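Local coordinates for protein 1,3,6,8-tetrahydroxynaphthalene synthase (Streptomyces coelicolor, PDB 1U0M) that catalyses the iterative condensation of five malonyl-CoA units and the cyclisation of the resulting pentaketide to 1,3,6,8-tetrahydroxynaphthalene, a precursor in melanin biosynthesis, at residues Pro15-Pro20 with Ala320-Phe325; Ile170-Phe175 with Ala313-Leu318; Ala257-Ala262 with Thr290-Asp295; Asp273-His278 with His297-Ser302; Gly336-Phe341 with Glu348-Cys353. One frame throughout, in Å; residues are numbered along the deposited sequence.

How the interactions relate
Interactions 1 and 2 share helix 315-326, which they press against strands 11-18 and 167-175. Interaction 2 lies deepest, its centre about 4 Å from the chain's centre, and hides a carboxylate-hydroxyl bond. Interaction 1 is only partly buried and rests on proline and aliphatic packing. Interactions 4 and 5 are buried in the second half of the fold, where strands 276-278 and 337-342 are neighbours. Interaction 5 is backbone pairing. Interaction 4 is aromatic packing with one serine bond, and its His278 touches Val316 and Val317 of interaction 2. Interaction 3 is the most peripheral, its centre about 20 Å from the chain's centre, with a leucine pair, a weak lysine hydrogen bond and a long salt bridge.

Interaction 1: Pro15-Pro20 with Ala320-Phe325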
# COMPACT_ATOMS: atom_id res chain seq x y z
N PRO A 15 20.00 -10.02 -1.49
CA PRO A 15 18.61 -10.42 -1.31
C PRO A 15 18.54 -11.91 -1.04
O PRO A 15 19.23 -12.70 -1.67
CB PRO A 15 17.97 -10.03 -2.64
CG PRO A 15 19.11 -10.18 -3.61
CD PRO A 15 20.25 -9.55 -2.86
N SER A 16 17.71 -12.28 -0.07
CA SER A 16 17.53 -13.67 0.29
C SER A 16 16.22 -14.13 -0.37
O SER A 16 15.21 -13.41 -0.33
CB SER A 16 17.45 -13.78 1.81
OG SER A 16 17.75 -15.09 2.26
N VAL A 17 16.22 -15.31 -0.99
CA VAL A 17 15.02 -15.81 -1.65
C VAL A 17 14.74 -17.28 -1.34
O VAL A 17 15.66 -18.10 -1.26
CB VAL A 17 15.10 -15.64 -3.19
CG1 VAL A 17 13.77 -16.01 -3.83
CG2 VAL A 17 15.47 -14.21 -3.54
N SER A 18 13.46 -17.61 -1.20
CA SER A 18 13.01 -18.96 -0.90
C SER A 18 11.67 -19.25 -1.60
O SER A 18 10.79 -18.40 -1.62
CB SER A 18 12.88 -19.11 0.62
OG SER A 18 12.28 -20.34 0.97
N VAL A 19 11.51 -20.44 -2.19
CA VAL A 19 10.26 -20.80 -2.87
C VAL A 19 9.70 -22.08 -2.27
O VAL A 19 10.44 -22.87 -1.71
CB VAL A 19 10.47 -21.01 -4.41
CG1 VAL A 19 10.89 -19.70 -5.07
CG2 VAL A 19 11.49 -22.08 -4.66
N PRO A 20 8.38 -22.29 -2.36
CA PRO A 20 7.73 -23.49 -1.80
C PRO A 20 8.19 -24.80 -2.43
O PRO A 20 8.70 -24.81 -3.55
CB PRO A 20 6.24 -23.22 -2.01
CG PRO A 20 6.24 -22.37 -3.27
CD PRO A 20 7.39 -21.42 -3.02
N ALA A 320 16.69 -11.92 -9.07
CA ALA A 320 17.64 -11.74 -10.16
C ALA A 320 18.93 -11.28 -9.51
O ALA A 320 20.01 -11.81 -9.80
CB ALA A 320 17.15 -10.69 -11.14
N LEU A 321 18.82 -10.30 -8.61
CA LEU A 321 19.98 -9.80 -7.89
C LEU A 321 20.61 -10.96 -7.15
O LEU A 321 21.81 -11.19 -7.26
CB LEU A 321 19.58 -8.74 -6.87
CG LEU A 321 19.69 -7.28 -7.29
CD1 LEU A 321 19.34 -6.40 -6.09
CD2 LEU A 321 21.09 -6.97 -7.78
N ARG A 322 19.80 -11.69 -6.40
CA ARG A 322 20.30 -12.82 -5.64
C ARG A 322 21.15 -13.73 -6.53
O ARG A 322 22.13 -14.32 -6.08
CB ARG A 322 19.14 -13.60 -5.03
CG ARG A 322 19.55 -14.71 -4.05
CD ARG A 322 19.77 -16.02 -4.78
NE ARG A 322 18.50 -16.66 -5.13
CZ ARG A 322 18.34 -17.46 -6.19
NH1 ARG A 322 19.35 -17.72 -7.00
NH2 ARG A 322 17.15 -18.00 -6.42
N ARG A 323 20.79 -13.83 -7.81
CA ARG A 323 21.54 -14.67 -8.73
C ARG A 323 22.79 -13.97 -9.24
O ARG A 323 23.75 -14.61 -9.68
CB ARG A 323 20.66 -15.08 -9.92
CG ARG A 323 19.57 -16.07 -9.56
CD ARG A 323 18.55 -16.18 -10.68
NE ARG A 323 17.36 -16.89 -10.24
CZ ARG A 323 17.21 -18.21 -10.27
NH1 ARG A 323 18.19 -18.97 -10.73
NH2 ARG A 323 16.09 -18.76 -9.83
N LEU A 324 22.78 -12.64 -9.17
CA LEU A 324 23.91 -11.85 -9.62
C LEU A 324 24.98 -11.88 -8.54
O LEU A 324 26.16 -11.63 -8.81
CB LEU A 324 23.46 -10.41 -9.89
CG LEU A 324 24.50 -9.43 -10.44
CD1 LEU A 324 23.79 -8.31 -11.16
CD2 LEU A 324 25.37 -8.90 -9.31
N PHE A 325 24.57 -12.21 -7.32
CA PHE A 325 25.49 -12.31 -6.20
C PHE A 325 26.18 -13.66 -6.23
O PHE A 325 27.40 -13.74 -6.06
CB PHE A 325 24.74 -12.17 -4.87
CG PHE A 325 24.52 -10.75 -4.44
CD1 PHE A 325 23.84 -9.85 -5.25
CD2 PHE A 325 24.99 -10.31 -3.21
CE1 PHE A 325 23.63 -8.54 -4.85
CE2 PHE A 325 24.78 -9.00 -2.79
CZ PHE A 325 24.10 -8.11 -3.61
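Apolar contact carries this meeting of a strand and a helix. Pro15 lies over the helix, and its CG sits on the backbone and side chains of two successive residues. Pro15 CG is 3.6 Å from CB of Leu321, and the two side chains cross at about a right angle. Pro15 CG is also 3.2 Å from the backbone N of Arg322. Val17 adds its CG2, 4.0 Å from CB of Arg322. The aliphatic part of that arginine thus packs against Pro15 and Val17. Arg322 CG is anti to the backbone N (chi1 -172°) and comes within 3.1 Å of Pro15 O. The chain then bends at chi2 and chi3, so that NE runs past Val17 CB. The charged end is bound by Asp319 in a salt bridge.

One CH-pi contact joins in. Pro15 CD stands over a face of the Phe325 ring, 4.2 Å from its centroid and 17° off the normal. Phe325 also meets Trp354 edge-to-face.

Helix 315-326 belongs to the core layer of the thiolase fold. Helix 73-99 covers the other side of the strand at Ser16 and Ser18, while Leu321 and Leu324 pack on Ile276 of strand 276-278.

Interaction 2: Ile170-Phe175 with Ala313-Leu318; sequences IVACEF and ASAVVL
Glu174 has CG anti to its carbonyl carbon (chi1 -55°), and its chain bends again at chi2 (-75°). The carboxylate is folded back toward the residues that lead into helix 315-326. Ser314 holds OG between its backbone N and carbonyl carbon (chi1 66°), the crowded position, and so aims the hydroxyl at the strand. The two groups meet in a short hydrogen bond. Ser314 OG donates to Glu174 OE2 at 2.7 Å, and OE2 accepts through its anti lone pair, the one away from the other oxygen. OE1 is held separately by the backbone N of Cys114 and by Thr115 OG1. The buried carboxylate is thus gripped at both oxygens, which fixes its rotation and probably helps to stabilise its charge. Ala313 CB packs alongside, 3.6 Å from Glu174 OE2.

In the five-layered alpha-beta-alpha-beta-alpha thiolase fold, helix 315-326 lies between the two sheets. Here its N-terminal part and the residues leading into it rest on strand 167-175, a strand of the N-terminal half. Ala313 is also close to Cys146, the probable active-site nucleophile, and its N bonds to Asn311 OD1.

Small residues let the helix come near the strand at Ala172. The CB atoms of Ala172 and Ala315 are 4.0 Å apart, and Ala172 CB is 3.6 Å from Ser314 OG. Leu318 closes the apolar end. Leu318 CD2 lies 4.1 Å from Ala172 CB and 4.2 Å from Ile170 CG2. On the strand's other side, Val171 and Cys173 meet Val88 of helix 73-99.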
# COMPACT_ATOMS: atom_id res chain seq x y z
N ILE A 170 13.27 -4.74 2.95
CA ILE A 170 12.33 -4.98 1.87
C ILE A 170 11.91 -6.43 1.87
O ILE A 170 12.75 -7.33 1.79
CB ILE A 170 12.96 -4.68 0.51
CG1 ILE A 170 13.39 -3.21 0.46
CG2 ILE A 170 11.96 -4.98 -0.59
CD1 ILE A 170 14.04 -2.84 -0.83
N VAL A 171 10.60 -6.67 1.96
CA VAL A 171 10.07 -8.03 1.95
C VAL A 171 9.04 -8.17 0.85
O VAL A 171 8.09 -7.40 0.78
CB VAL A 171 9.39 -8.41 3.27
CG1 VAL A 171 8.83 -9.81 3.16
CG2 VAL A 171 10.38 -8.32 4.41
N ALA A 172 9.25 -9.15 -0.02
CA ALA A 172 8.33 -9.42 -1.11
C ALA A 172 7.74 -10.82 -0.88
O ALA A 172 8.47 -11.79 -0.76
CB ALA A 172 9.07 -9.36 -2.44
N CYS A 173 6.42 -10.91 -0.81
CA CYS A 173 5.77 -12.19 -0.59
C CYS A 173 4.71 -12.38 -1.66
O CYS A 173 3.72 -11.65 -1.68
CB CYS A 173 5.13 -12.22 0.80
SG CYS A 173 4.50 -13.83 1.29
N GLU A 174 4.90 -13.34 -2.54
CA GLU A 174 3.96 -13.56 -3.62
C GLU A 174 3.54 -15.02 -3.82
O GLU A 174 4.35 -15.87 -4.18
CB GLU A 174 4.54 -12.99 -4.92
CG GLU A 174 4.94 -11.51 -4.81
CD GLU A 174 3.75 -10.55 -4.81
OE1 GLU A 174 2.62 -11.01 -4.50
OE2 GLU A 174 3.93 -9.35 -5.12
N PHE A 175 2.25 -15.28 -3.59
CA PHE A 175 1.68 -16.61 -3.75
C PHE A 175 0.68 -16.51 -4.90
O PHE A 175 -0.55 -16.61 -4.70
CB PHE A 175 0.95 -17.02 -2.47
CG PHE A 175 1.84 -17.10 -1.25
CD1 PHE A 175 1.34 -16.75 0.01
CD2 PHE A 175 3.16 -17.56 -1.35
CE1 PHE A 175 2.14 -16.86 1.16
CE2 PHE A 175 3.97 -17.67 -0.20
CZ PHE A 175 3.45 -17.32 1.05
N ALA A 313 6.10 -12.23 -9.50
CA ALA A 313 5.77 -10.83 -9.30
C ALA A 313 6.88 -9.97 -8.72
O ALA A 313 8.02 -10.03 -9.16
CB ALA A 313 4.52 -10.71 -8.43
N SER A 314 6.52 -9.17 -7.71
CA SER A 314 7.43 -8.25 -7.06
C SER A 314 8.77 -8.86 -6.65
O SER A 314 9.77 -8.15 -6.54
CB SER A 314 6.75 -7.63 -5.83
OG SER A 314 6.48 -8.59 -4.82
N ALA A 315 8.80 -10.17 -6.44
CA ALA A 315 10.02 -10.83 -6.01
C ALA A 315 11.04 -11.11 -7.11
O ALA A 315 12.17 -11.49 -6.80
CB ALA A 315 9.67 -12.13 -5.29
N VAL A 316 10.67 -10.93 -8.37
CA VAL A 316 11.61 -11.20 -9.46
C VAL A 316 12.91 -10.38 -9.39
O VAL A 316 14.00 -10.96 -9.39
CB VAL A 316 10.98 -10.97 -10.85
CG1 VAL A 316 12.05 -11.07 -11.93
CG2 VAL A 316 9.89 -12.01 -11.11
N VAL A 317 12.81 -9.05 -9.35
CA VAL A 317 14.01 -8.22 -9.29
C VAL A 317 14.96 -8.72 -8.22
O VAL A 317 16.15 -8.93 -8.48
CB VAL A 317 13.72 -6.73 -8.96
CG1 VAL A 317 13.28 -6.00 -10.19
CG2 VAL A 317 12.69 -6.63 -7.87
N LEU A 318 14.43 -8.93 -7.03
CA LEU A 318 15.20 -9.38 -5.89
C LEU A 318 15.92 -10.71 -6.12
O LEU A 318 17.07 -10.87 -5.72
CB LEU A 318 14.30 -9.48 -4.65
CG LEU A 318 14.10 -8.19 -3.85
CD1 LEU A 318 13.77 -7.04 -4.79
CD2 LEU A 318 13.01 -8.39 -2.82

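Interaction 3: Ala257-Ala262 with Thr290-Asp295; sequences ALKELA and TFLEVD
The backbones stay well apart, with Lys259 and Leu292 nearest at 7.8 Å between CA atoms, and Glu293 leaves helical geometry with a positive phi of 87°. Side chains bridge the gap. Leu292 has CG anti to the backbone N (chi1 -157°), which swings CD1 against helix 251-263. Leu292 CD1 lies 3.5 Å from CD1 of Leu258 and equally 3.5 Å from its CB. The two leucines cross at about a right angle.

Lys259 reaches over beside them. Its chain is extended beyond CG and carries the ammonium group to the end of helix 281-291. Lys259 NZ makes a weak hydrogen bond to Phe291 O at 3.3 Å. Lys259 CE rests 3.5 Å from Leu292 O. Glu293 turns OE1 toward Lys259 NZ, 3.9 Å away, in a long salt bridge. A positive group near the carbonyls that end a helix would be expected to suit the helix dipole.

Leu258 also touches Met349 of strand 346-355, and Leu292 touches Tyr275. The contact lies away from the active site. It joins helix 251-263 to the chain that leaves helix 281-291, within an outer helical layer that covers the C-terminal-half sheet, as in other thiolase-fold enzymes.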
# COMPACT_ATOMS: atom_id res chain seq x y z
N ALA A 257 12.05 6.07 -21.77
CA ALA A 257 11.94 6.43 -20.36
C ALA A 257 13.13 5.88 -19.60
O ALA A 257 13.55 6.43 -18.59
CB ALA A 257 10.65 5.87 -19.78
N LEU A 258 13.68 4.77 -20.10
CA LEU A 258 14.84 4.16 -19.48
C LEU A 258 16.08 4.97 -19.82
O LEU A 258 16.97 5.13 -18.99
CB LEU A 258 15.00 2.72 -19.98
CG LEU A 258 14.02 1.71 -19.38
CD1 LEU A 258 14.12 0.39 -20.11
CD2 LEU A 258 14.33 1.53 -17.90
N LYS A 259 16.13 5.48 -21.04
CA LYS A 259 17.27 6.28 -21.48
C LYS A 259 17.20 7.67 -20.86
O LYS A 259 18.20 8.17 -20.34
CB LYS A 259 17.28 6.37 -23.00
CG LYS A 259 17.49 5.02 -23.67
CD LYS A 259 17.25 5.06 -25.16
CE LYS A 259 17.36 3.66 -25.76
NZ LYS A 259 16.94 3.59 -27.19
N GLU A 260 16.03 8.29 -20.91
CA GLU A 260 15.84 9.62 -20.34
C GLU A 260 16.47 9.72 -18.96
O GLU A 260 17.29 10.59 -18.70
CB GLU A 260 14.35 9.96 -20.25
CG GLU A 260 13.81 10.89 -21.33
CD GLU A 260 14.83 11.24 -22.39
OE1 GLU A 260 15.14 12.44 -22.55
OE2 GLU A 260 15.32 10.31 -23.07
N LEU A 261 16.07 8.82 -18.07
CA LEU A 261 16.56 8.80 -16.70
C LEU A 261 18.00 8.30 -16.65
O LEU A 261 18.79 8.75 -15.83
CB LEU A 261 15.66 7.91 -15.84
CG LEU A 261 15.98 7.65 -14.37
CD1 LEU A 261 17.02 6.55 -14.25
CD2 LEU A 261 16.45 8.94 -13.70
N ALA A 262 18.32 7.36 -17.53
CA ALA A 262 19.67 6.81 -17.57
C ALA A 262 20.63 7.95 -17.87
O ALA A 262 21.78 7.92 -17.46
CB ALA A 262 19.77 5.74 -18.65
N THR A 290 15.95 -5.04 -27.35
CA THR A 290 15.98 -4.56 -28.73
C THR A 290 15.69 -3.06 -28.78
O THR A 290 16.52 -2.28 -29.23
CB THR A 290 14.95 -5.31 -29.61
OG1 THR A 290 13.65 -5.23 -29.01
CG2 THR A 290 15.34 -6.77 -29.79
N PHE A 291 14.51 -2.67 -28.31
CA PHE A 291 14.11 -1.27 -28.30
C PHE A 291 15.12 -0.41 -27.54
O PHE A 291 15.32 0.75 -27.88
CB PHE A 291 12.71 -1.12 -27.67
CG PHE A 291 11.59 -1.53 -28.59
CD1 PHE A 291 11.39 -0.87 -29.80
CD2 PHE A 291 10.73 -2.57 -28.25
CE1 PHE A 291 10.35 -1.24 -30.66
CE2 PHE A 291 9.68 -2.95 -29.10
CZ PHE A 291 9.49 -2.29 -30.31
N LEU A 292 15.75 -1.00 -26.52
CA LEU A 292 16.74 -0.29 -25.71
C LEU A 292 18.08 -0.44 -26.41
O LEU A 292 18.82 0.53 -26.55
CB LEU A 292 16.84 -0.88 -24.29
CG LEU A 292 17.41 0.10 -23.27
CD1 LEU A 292 16.29 1.02 -22.80
CD2 LEU A 292 17.99 -0.63 -22.09
N GLU A 293 18.38 -1.66 -26.85
CA GLU A 293 19.61 -1.94 -27.58
C GLU A 293 20.82 -2.26 -26.73
O GLU A 293 21.90 -1.73 -26.93
CB GLU A 293 19.95 -0.76 -28.51
CG GLU A 293 18.76 -0.26 -29.33
CD GLU A 293 19.04 1.04 -30.02
OE1 GLU A 293 19.70 1.92 -29.42
OE2 GLU A 293 18.58 1.21 -31.17
N VAL A 294 20.62 -3.15 -25.77
CA VAL A 294 21.69 -3.60 -24.92
C VAL A 294 22.11 -4.86 -25.65
O VAL A 294 22.74 -4.82 -26.72
CB VAL A 294 21.20 -3.90 -23.49
CG1 VAL A 294 22.25 -4.67 -22.71
CG2 VAL A 294 20.88 -2.61 -22.80
N ASP A 295 21.72 -6.00 -25.10
CA ASP A 295 22.05 -7.28 -25.68
C ASP A 295 21.07 -8.23 -25.03
O ASP A 295 20.63 -7.99 -23.89
CB ASP A 295 23.54 -7.64 -25.41
CG ASP A 295 23.87 -7.83 -23.95
OD1 ASP A 295 23.27 -8.71 -23.32
OD2 ASP A 295 24.75 -7.12 -23.41

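Interaction 4: Asp273-His278 with His297-Ser302; sequences DFYIVH and HAFRFS
Phe299 sits at the centre of an inverse gamma turn, and its ring lies against the strand that precedes it in the chain. Strand 276-278 is the first strand of a beta-alpha-beta crossover of the thiolase fold. It leads through helices 281-291, 300-308 and 315-326 to its parallel neighbour 337-342. His278 touches Cys146 and Asn311, consistent with the Cys-His-Asn triad of chalcone synthases.

Tyr275 and Phe299 lie side by side and point the same way. They form an offset edge-to-face pair, with the edge of Tyr275 toward the face of Phe299. Their planes stand at 87° and their centroids are 5.7 Å apart. Tyr275 OH is bound to Ser270 O. Val277 CG2 packs tightly on Phe299 CD2, at 3.3 Å. Ala298 CB meets Tyr275 CB at 4.1 Å.

Ile276 starts away from the helix, but chi1 and chi2, both near -60°, curl it back. Ile276 CD1 then lies 3.7 Å from Phe301 CB.

One polar bond ties helix 300-308 to the strand. Ser302 OG donates to Val277 O at 2.6 Å, from 27° above the carbonyl plane.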
# COMPACT_ATOMS: atom_id res chain seq x y z
N ASP A 273 27.00 -2.28 -17.54
CA ASP A 273 27.56 -3.56 -17.13
C ASP A 273 26.57 -4.30 -16.22
O ASP A 273 26.75 -5.48 -15.92
CB ASP A 273 28.86 -3.34 -16.33
CG ASP A 273 30.03 -2.96 -17.20
OD1 ASP A 273 30.47 -3.78 -18.02
OD2 ASP A 273 30.54 -1.83 -17.05
N PHE A 274 25.53 -3.59 -15.79
CA PHE A 274 24.53 -4.13 -14.88
C PHE A 274 23.10 -4.04 -15.41
O PHE A 274 22.63 -2.96 -15.76
CB PHE A 274 24.61 -3.36 -13.57
CG PHE A 274 24.85 -4.21 -12.37
CD1 PHE A 274 25.83 -5.19 -12.38
CD2 PHE A 274 24.13 -3.98 -11.21
CE1 PHE A 274 26.10 -5.94 -11.24
CE2 PHE A 274 24.38 -4.72 -10.06
CZ PHE A 274 25.37 -5.70 -10.07
N TYR A 275 22.41 -5.18 -15.45
CA TYR A 275 21.02 -5.19 -15.91
C TYR A 275 20.15 -6.20 -15.17
O TYR A 275 20.19 -7.40 -15.46
CB TYR A 275 20.95 -5.47 -17.41
CG TYR A 275 21.15 -4.25 -18.28
CD1 TYR A 275 22.42 -3.72 -18.50
CD2 TYR A 275 20.06 -3.62 -18.88
CE1 TYR A 275 22.60 -2.58 -19.30
CE2 TYR A 275 20.23 -2.49 -19.68
CZ TYR A 275 21.51 -1.98 -19.89
OH TYR A 275 21.66 -0.88 -20.70
N ILE A 276 19.38 -5.71 -14.22
CA ILE A 276 18.48 -6.54 -13.43
C ILE A 276 17.07 -5.97 -13.54
O ILE A 276 16.61 -5.24 -12.65
CB ILE A 276 18.90 -6.57 -11.94
CG1 ILE A 276 20.33 -7.11 -11.82
CG2 ILE A 276 17.94 -7.42 -11.13
CD1 ILE A 276 20.49 -8.54 -12.29
N VAL A 277 16.39 -6.29 -14.63
CA VAL A 277 15.04 -5.78 -14.87
C VAL A 277 14.00 -6.89 -14.87
O VAL A 277 14.27 -8.00 -15.33
CB VAL A 277 14.95 -5.05 -16.22
CG1 VAL A 277 16.16 -4.15 -16.39
CG2 VAL A 277 14.86 -6.05 -17.35
N HIS A 278 12.81 -6.59 -14.37
CA HIS A 278 11.74 -7.58 -14.33
C HIS A 278 10.68 -7.32 -15.38
O HIS A 278 10.07 -6.26 -15.43
CB HIS A 278 11.07 -7.62 -12.96
CG HIS A 278 9.77 -8.38 -12.96
ND1 HIS A 278 9.63 -9.61 -13.55
CD2 HIS A 278 8.55 -8.06 -12.46
CE1 HIS A 278 8.38 -10.02 -13.43
NE2 HIS A 278 7.71 -9.10 -12.77
N HIS A 297 21.42 -11.33 -23.81
CA HIS A 297 22.20 -11.87 -22.70
C HIS A 297 22.31 -10.97 -21.47
O HIS A 297 22.69 -11.43 -20.40
CB HIS A 297 23.61 -12.20 -23.22
CG HIS A 297 24.49 -12.90 -22.22
ND1 HIS A 297 24.24 -14.19 -21.79
CD2 HIS A 297 25.62 -12.49 -21.59
CE1 HIS A 297 25.19 -14.55 -20.94
NE2 HIS A 297 26.04 -13.54 -20.80
N ALA A 298 21.97 -9.70 -21.63
CA ALA A 298 22.06 -8.75 -20.53
C ALA A 298 21.14 -9.13 -19.38
O ALA A 298 21.53 -9.07 -18.21
CB ALA A 298 21.72 -7.35 -21.02
N PHE A 299 19.91 -9.52 -19.72
CA PHE A 299 18.93 -9.91 -18.71
C PHE A 299 19.01 -11.41 -18.49
O PHE A 299 18.00 -12.11 -18.54
CB PHE A 299 17.52 -9.53 -19.18
CG PHE A 299 17.47 -8.25 -19.94
CD1 PHE A 299 17.65 -8.25 -21.32
CD2 PHE A 299 17.28 -7.05 -19.28
CE1 PHE A 299 17.65 -7.05 -22.03
CE2 PHE A 299 17.29 -5.85 -19.98
CZ PHE A 299 17.47 -5.85 -21.36
N ARG A 300 20.23 -11.89 -18.27
CA ARG A 300 20.47 -13.30 -18.04
C ARG A 300 19.93 -13.73 -16.68
O ARG A 300 19.41 -14.84 -16.53
CB ARG A 300 21.98 -13.59 -18.10
CG ARG A 300 22.35 -15.01 -17.69
CD ARG A 300 23.84 -15.32 -17.90
NE ARG A 300 24.73 -14.58 -17.01
CZ ARG A 300 25.11 -13.32 -17.19
NH1 ARG A 300 24.68 -12.63 -18.24
NH2 ARG A 300 25.93 -12.74 -16.32
N PHE A 301 20.05 -12.84 -15.70
CA PHE A 301 19.59 -13.11 -14.34
C PHE A 301 18.08 -13.08 -14.21
O PHE A 301 17.49 -13.92 -13.52
CB PHE A 301 20.23 -12.10 -13.38
CG PHE A 301 21.73 -12.17 -13.35
CD1 PHE A 301 22.37 -13.14 -12.58
CD2 PHE A 301 22.50 -11.31 -14.13
CE1 PHE A 301 23.76 -13.26 -12.60
CE2 PHE A 301 23.88 -11.42 -14.15
CZ PHE A 301 24.51 -12.40 -13.38
N SER A 302 17.45 -12.13 -14.88
CA SER A 302 16.00 -12.02 -14.84
C SER A 302 15.42 -13.27 -15.48
O SER A 302 14.61 -13.98 -14.89
CB SER A 302 15.55 -10.79 -15.64
OG SER A 302 16.30 -9.64 -15.28

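Interaction 5: Gly336-Phe341 with Glu348-Cys353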
# COMPACT_ATOMS: atom_id res chain seq x y z
N GLY A 336 24.69 0.19 -13.43
CA GLY A 336 23.60 -0.59 -12.88
C GLY A 336 22.22 -0.04 -13.15
O GLY A 336 21.98 1.16 -13.01
N LEU A 337 21.31 -0.92 -13.54
CA LEU A 337 19.93 -0.53 -13.83
C LEU A 337 18.95 -1.57 -13.31
O LEU A 337 18.76 -2.62 -13.91
CB LEU A 337 19.74 -0.33 -15.34
CG LEU A 337 18.39 0.18 -15.85
CD1 LEU A 337 17.42 -0.97 -16.04
CD2 LEU A 337 17.84 1.22 -14.89
N LEU A 338 18.34 -1.26 -12.17
CA LEU A 338 17.35 -2.13 -11.54
C LEU A 338 16.00 -1.52 -11.89
O LEU A 338 15.77 -0.34 -11.63
CB LEU A 338 17.52 -2.14 -10.02
CG LEU A 338 18.86 -2.58 -9.43
CD1 LEU A 338 18.91 -2.25 -7.95
CD2 LEU A 338 19.06 -4.06 -9.65
N ALA A 339 15.12 -2.30 -12.50
CA ALA A 339 13.81 -1.79 -12.87
C ALA A 339 12.70 -2.82 -12.68
O ALA A 339 12.94 -4.03 -12.77
CB ALA A 339 13.82 -1.30 -14.31
N GLY A 340 11.50 -2.32 -12.41
CA GLY A 340 10.34 -3.18 -12.23
C GLY A 340 9.19 -2.64 -13.04
O GLY A 340 9.01 -1.43 -13.14
N PHE A 341 8.41 -3.53 -13.65
CA PHE A 341 7.27 -3.10 -14.46
C PHE A 341 6.00 -3.83 -14.04
O PHE A 341 6.03 -5.02 -13.77
CB PHE A 341 7.55 -3.36 -15.94
CG PHE A 341 8.81 -2.71 -16.44
CD1 PHE A 341 9.61 -3.35 -17.38
CD2 PHE A 341 9.21 -1.47 -15.96
CE1 PHE A 341 10.79 -2.77 -17.83
CE2 PHE A 341 10.39 -0.88 -16.41
CZ PHE A 341 11.18 -1.53 -17.34
N GLU A 348 9.37 1.18 -12.15
CA GLU A 348 10.20 1.68 -11.07
C GLU A 348 11.64 1.37 -11.46
O GLU A 348 12.11 0.25 -11.31
CB GLU A 348 9.83 1.03 -9.74
CG GLU A 348 8.46 1.43 -9.20
CD GLU A 348 8.37 2.90 -8.81
OE1 GLU A 348 8.52 3.76 -9.70
OE2 GLU A 348 8.15 3.20 -7.62
N MET A 349 12.32 2.39 -11.98
CA MET A 349 13.70 2.28 -12.42
C MET A 349 14.67 2.75 -11.34
O MET A 349 14.33 3.62 -10.55
CB MET A 349 13.88 3.11 -13.70
CG MET A 349 12.93 2.71 -14.79
SD MET A 349 12.58 3.99 -16.01
CE MET A 349 11.32 4.96 -15.15
N SER A 350 15.86 2.17 -11.32
CA SER A 350 16.87 2.52 -10.33
C SER A 350 18.29 2.35 -10.90
O SER A 350 18.65 1.28 -11.37
CB SER A 350 16.70 1.64 -9.09
OG SER A 350 17.68 1.92 -8.11
N LEU A 351 19.08 3.43 -10.86
CA LEU A 351 20.45 3.40 -11.36
C LEU A 351 21.42 3.33 -10.17
O LEU A 351 21.25 4.05 -9.19
CB LEU A 351 20.74 4.65 -12.21
CG LEU A 351 19.99 4.81 -13.54
CD1 LEU A 351 20.36 6.14 -14.21
CD2 LEU A 351 20.32 3.64 -14.46
N GLY A 352 22.42 2.45 -10.26
CA GLY A 352 23.39 2.31 -9.18
C GLY A 352 24.66 1.55 -9.54
O GLY A 352 24.65 0.69 -10.42
N CYS A 353 25.75 1.86 -8.84
CA CYS A 353 27.07 1.23 -9.05
C CYS A 353 27.29 0.09 -8.07
O CYS A 353 26.79 0.13 -6.97
CB CYS A 353 28.20 2.23 -8.80
SG CYS A 353 28.51 3.41 -10.10
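Gly336, Ser350 and Glu348 lose the most surface in this antiparallel beta hairpin, formed by strands 337-342 and 346-355 of the C-terminal half of the thiolase fold. The strand axes run at 173° to each other.

Gly336 opens the pairing. Gly336 O accepts a hydrogen bond from Gly352 N at 3.1 Å, with the donor well above the carbonyl plane. Gly336 CA lies against Gly352 O at 3.0 Å, a CA-H...O contact. Gly352 O occupies the side of Gly336 CA on which a side chain would begin.

Ser350 forms a hydrogen-bonded pair with Leu338. Leu338 N gives a nearly straight bond to Ser350 O, 2.7 Å at 161°, in the carbonyl plane. The return bond from Ser350 N to Leu338 O is short at 2.5 Å but weak, since it bends to 121°. The CB atoms of the two residues face each other. The same side of the sheet rests on helix 148-162, where Ser350 touches Ile153 and Asn154.

Glu348 and Gly340 are also a hydrogen-bonded pair. Gly340 N donates to Glu348 O at 2.9 Å from above the carbonyl plane. Glu348 N donates to Gly340 O within the plane. The side chain of Glu348 leads away to helix 148-162, where OE2 has a long, weak ion pair with Arg155.

The other face carries the non-hydrogen-bonded pairs and meets helix 251-263 through Met349 and Leu351. Ala339 CB lies 4.1 Å from Met349 CG. Leu351 CD2 lies against the flank of Leu337 and is tightest at Leu337 CD2, 3.5 Å away.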